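Local coordinates for protein 7beta-hydroxysteroid dehydrogenase (Collinsella aerofaciens, PDB 5FYD) that reduces the 7-oxo group of 7-oxolithocholate with NADPH to give ursodeoxycholate, as a homodimeric short-chain dehydrogenase/reductase, at residues K22-K27 with F87-A92; G98-Q101 with K107-A110. All coordinates share one frame; numbering follows the deposited sequence.

Both contacts lie in the Rossmann-type fold of the short-chain dehydrogenases, and they follow one another along the chain. Contact 1 (22-27 with 87-92) is buried near the centre of the subunit, where helix 19-30 packs on strand 85-90 of the parallel sheet. Contact 2 (98-101 with 107-110) lies at the surface: 98-101 is in the connection after that strand, and 107-110 is on helix 105-132. Their centres are 27 Å apart and their nearest atoms about 8 Å apart, without touching. Contact 1 lies in the core beside the NADP(+) site, where Val91 packs on Glu18, while contact 2 ties down the connection leaving the same strand.

Contact 1 (K22-K27 with F87-A92); sequences KAFCEK and FMSYVA
Ser89 OG sits over the centre of the Phe24 ring, 3.6 Å above its plane. Its closest ring atom is Phe24 CE2, at 3.7 Å from Ser89 OG. The hydroxyl lies anti to the backbone N of Ser89 (chi1 177°), which turns it toward the helix. Its polar need is met by a hydrogen bond to Ile139 O of strand 136-143, and this link probably fixes the hydroxyl's rotation. Ser89 CB makes a CH-pi contact with the same ring. It is 4.2 Å from the Phe24 ring centroid and 7° off the ring normal.

The setting is the nucleotide-binding half of a Rossmann fold. Helix 19-30 begins within the glycine-rich segment Thr17-Gly21, which binds NADP(+), and strand 85-90 lies between strands 10-14 and 136-143. Within 22-27, Phe24 is the side chain that reaches residues 87-91, and it also touches Ile139 and Val141 on strand 136-143.

Phe87 and Val91 add apolar contacts to the same ring. Phe87 CZ comes within 4.0 Å of Phe24 CD1, and the two side chains cross at about a right angle. The Phe87 ring also meets Phe222. Val91 CG2 approaches Phe24 CD2 at 3.9 Å. The Val91 side chain also packs on Glu18, a residue of the NADP(+) site.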
# COMPACT_ATOMS: atom_id res chain seq x y z
N LYS A 22 14.76 -3.58 -7.21
CA LYS A 22 15.66 -4.51 -6.60
C LYS A 22 15.93 -5.71 -7.51
O LYS A 22 17.05 -6.17 -7.63
CB LYS A 22 15.10 -4.94 -5.26
CG LYS A 22 15.99 -5.93 -4.56
CD LYS A 22 15.55 -6.17 -3.13
CE LYS A 22 16.26 -7.40 -2.63
NZ LYS A 22 15.92 -7.69 -1.22
N ALA A 23 14.89 -6.21 -8.14
CA ALA A 23 15.06 -7.36 -9.01
C ALA A 23 15.90 -7.02 -10.25
O ALA A 23 16.65 -7.85 -10.74
CB ALA A 23 13.72 -7.94 -9.40
N PHE A 24 15.77 -5.78 -10.76
CA PHE A 24 16.68 -5.33 -11.84
C PHE A 24 18.14 -5.33 -11.38
O PHE A 24 19.04 -5.77 -12.12
CB PHE A 24 16.29 -3.95 -12.39
CG PHE A 24 15.31 -3.99 -13.53
CD1 PHE A 24 15.71 -4.45 -14.78
CD2 PHE A 24 13.98 -3.62 -13.35
CE1 PHE A 24 14.81 -4.53 -15.82
CE2 PHE A 24 13.07 -3.67 -14.39
CZ PHE A 24 13.50 -4.13 -15.63
N CYS A 25 18.40 -4.84 -10.17
CA CYS A 25 19.77 -4.79 -9.64
C CYS A 25 20.35 -6.20 -9.57
O CYS A 25 21.47 -6.45 -10.02
CB CYS A 25 19.81 -4.17 -8.24
SG CYS A 25 19.41 -2.40 -8.18
N GLU A 26 19.56 -7.12 -9.03
CA GLU A 26 20.02 -8.50 -8.87
C GLU A 26 20.26 -9.16 -10.22
O GLU A 26 21.26 -9.85 -10.40
CB GLU A 26 19.04 -9.32 -8.02
CG GLU A 26 18.90 -8.80 -6.61
CD GLU A 26 17.69 -9.37 -5.87
OE1 GLU A 26 16.71 -9.81 -6.50
OE2 GLU A 26 17.70 -9.34 -4.64
N LYS A 27 19.36 -8.93 -11.18
CA LYS A 27 19.48 -9.54 -12.51
C LYS A 27 20.74 -9.06 -13.25
O LYS A 27 21.51 -9.88 -13.78
CB LYS A 27 18.23 -9.30 -13.35
CG LYS A 27 18.24 -9.94 -14.72
CD LYS A 27 18.23 -11.46 -14.70
CE LYS A 27 17.91 -12.03 -16.08
NZ LYS A 27 17.40 -13.42 -16.01
N PHE A 87 23.69 -0.26 -19.48
CA PHE A 87 22.28 -0.53 -19.23
C PHE A 87 21.65 0.59 -18.43
O PHE A 87 22.28 1.15 -17.55
CB PHE A 87 22.12 -1.84 -18.45
CG PHE A 87 20.70 -2.20 -18.17
CD1 PHE A 87 19.93 -2.81 -19.17
CD2 PHE A 87 20.13 -1.98 -16.93
CE1 PHE A 87 18.61 -3.15 -18.93
CE2 PHE A 87 18.81 -2.34 -16.69
CZ PHE A 87 18.05 -2.93 -17.68
N MET A 88 20.40 0.89 -18.76
CA MET A 88 19.57 1.77 -17.93
C MET A 88 18.18 1.19 -17.81
O MET A 88 17.64 0.67 -18.79
CB MET A 88 19.49 3.19 -18.52
CG MET A 88 18.79 4.22 -17.63
SD MET A 88 18.18 5.67 -18.54
CE MET A 88 16.60 5.09 -19.09
N SER A 89 17.60 1.28 -16.62
CA SER A 89 16.16 1.01 -16.43
C SER A 89 15.55 2.13 -15.61
O SER A 89 16.03 2.40 -14.51
CB SER A 89 15.89 -0.32 -15.73
OG SER A 89 14.52 -0.51 -15.52
N TYR A 90 14.47 2.73 -16.12
CA TYR A 90 13.67 3.66 -15.34
C TYR A 90 12.50 2.91 -14.72
O TYR A 90 11.60 2.46 -15.43
CB TYR A 90 13.19 4.83 -16.18
CG TYR A 90 12.82 6.01 -15.31
CD1 TYR A 90 13.81 6.87 -14.87
CD2 TYR A 90 11.53 6.23 -14.89
CE1 TYR A 90 13.54 7.95 -14.07
CE2 TYR A 90 11.23 7.31 -14.08
CZ TYR A 90 12.25 8.18 -13.66
OH TYR A 90 12.00 9.28 -12.83
N VAL A 91 12.56 2.77 -13.39
CA VAL A 91 11.60 2.01 -12.61
C VAL A 91 10.73 2.87 -11.70
O VAL A 91 9.62 2.49 -11.38
CB VAL A 91 12.32 0.98 -11.69
CG1 VAL A 91 11.31 0.07 -10.99
CG2 VAL A 91 13.32 0.17 -12.48
N ALA A 92 11.22 4.04 -11.30
CA ALA A 92 10.51 4.83 -10.31
C ALA A 92 9.17 5.30 -10.83
O ALA A 92 9.03 5.56 -12.02
CB ALA A 92 11.32 6.04 -9.94

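Contact 2 (G98-Q101 with K107-A110)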
# COMPACT_ATOMS: atom_id res chain seq x y z
N GLY A 98 -6.85 10.56 -6.04
CA GLY A 98 -7.71 11.73 -6.04
C GLY A 98 -8.15 12.09 -7.42
O GLY A 98 -7.41 11.86 -8.39
N LYS A 99 -9.35 12.65 -7.54
CA LYS A 99 -9.76 13.31 -8.77
C LYS A 99 -8.76 14.42 -9.07
O LYS A 99 -8.08 14.94 -8.15
CB LYS A 99 -11.16 13.92 -8.67
CG LYS A 99 -12.29 12.92 -8.46
CD LYS A 99 -13.62 13.55 -8.80
CE LYS A 99 -14.76 12.57 -8.63
NZ LYS A 99 -16.06 13.20 -8.99
N ILE A 100 -8.69 14.80 -10.35
CA ILE A 100 -7.72 15.81 -10.80
C ILE A 100 -7.77 17.09 -9.94
O ILE A 100 -6.74 17.56 -9.48
CB ILE A 100 -7.85 16.14 -12.33
CG1 ILE A 100 -6.71 17.08 -12.77
CG2 ILE A 100 -9.22 16.72 -12.69
CD1 ILE A 100 -6.79 17.51 -14.22
N GLN A 101 -8.98 17.60 -9.70
CA GLN A 101 -9.18 18.86 -8.96
C GLN A 101 -8.88 18.75 -7.45
O GLN A 101 -8.67 19.76 -6.79
CB GLN A 101 -10.62 19.41 -9.19
CG GLN A 101 -11.72 18.59 -8.54
CD GLN A 101 -12.29 17.49 -9.42
OE1 GLN A 101 -11.64 17.02 -10.37
NE2 GLN A 101 -13.50 17.10 -9.15
N LYS A 107 1.66 18.48 -5.96
CA LYS A 107 1.67 17.02 -6.11
C LYS A 107 1.61 16.60 -7.58
O LYS A 107 2.30 15.68 -7.98
CB LYS A 107 0.53 16.36 -5.31
CG LYS A 107 0.53 14.82 -5.31
CD LYS A 107 1.75 14.25 -4.57
CE LYS A 107 1.45 12.95 -3.85
NZ LYS A 107 2.46 12.65 -2.79
N HIS A 108 0.79 17.27 -8.37
CA HIS A 108 0.81 17.06 -9.82
C HIS A 108 2.19 17.27 -10.43
O HIS A 108 2.64 16.51 -11.27
CB HIS A 108 -0.21 17.94 -10.55
CG HIS A 108 -1.63 17.48 -10.42
ND1 HIS A 108 -2.07 16.27 -10.91
CD2 HIS A 108 -2.72 18.08 -9.89
CE1 HIS A 108 -3.36 16.14 -10.67
NE2 HIS A 108 -3.78 17.24 -10.09
N GLU A 109 2.87 18.32 -9.96
CA GLU A 109 4.18 18.61 -10.50
C GLU A 109 5.18 17.55 -10.06
O GLU A 109 6.07 17.18 -10.83
CB GLU A 109 4.65 20.02 -10.15
CG GLU A 109 5.93 20.38 -10.89
CD GLU A 109 6.14 21.87 -11.14
OE1 GLU A 109 5.17 22.62 -11.36
OE2 GLU A 109 7.31 22.27 -11.14
N ALA A 110 5.04 17.07 -8.83
CA ALA A 110 5.89 15.98 -8.34
C ALA A 110 5.73 14.76 -9.25
O ALA A 110 6.71 14.14 -9.63
CB ALA A 110 5.55 15.62 -6.90
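Ile100 and His108 form the closest backbone pair, with 8.7 Å between Ile100 CA and His108 CA. The first is in a short 3-10 turn and the second in helix 105-132. The imidazole spans the gap. His108 NE2 donates a hydrogen bond to Ile100 O at 3.0 Å, with an N-H...O angle of 171°. The oxygen lies close to the ring plane. The donor in turn lies in the carbonyl plane, on a lone pair, at a C=O...N angle of 135°. His108 CG is anti to the carbonyl carbon and beside the backbone N (chi1 -76°), which carries the imidazole toward the turn.

The Ile100 side chain adds a van der Waals contact with the NE2/CE1 end of the imidazole. Its CG1 lies 4.0 Å from His108 NE2, and the two side chains cross at about a right angle. The His108 side chain also rests on Thr103, while its backbone O accepts a bond from Gln155.

The contact thus bridges the end of the connection after strand 85-90 to the first turns of helix 105-132. The donor role of NE2 requires a proton on that nitrogen. The near-linear, in-plane bond probably restricts rotation of the imidazole and fastens the turn's backbone to the helix.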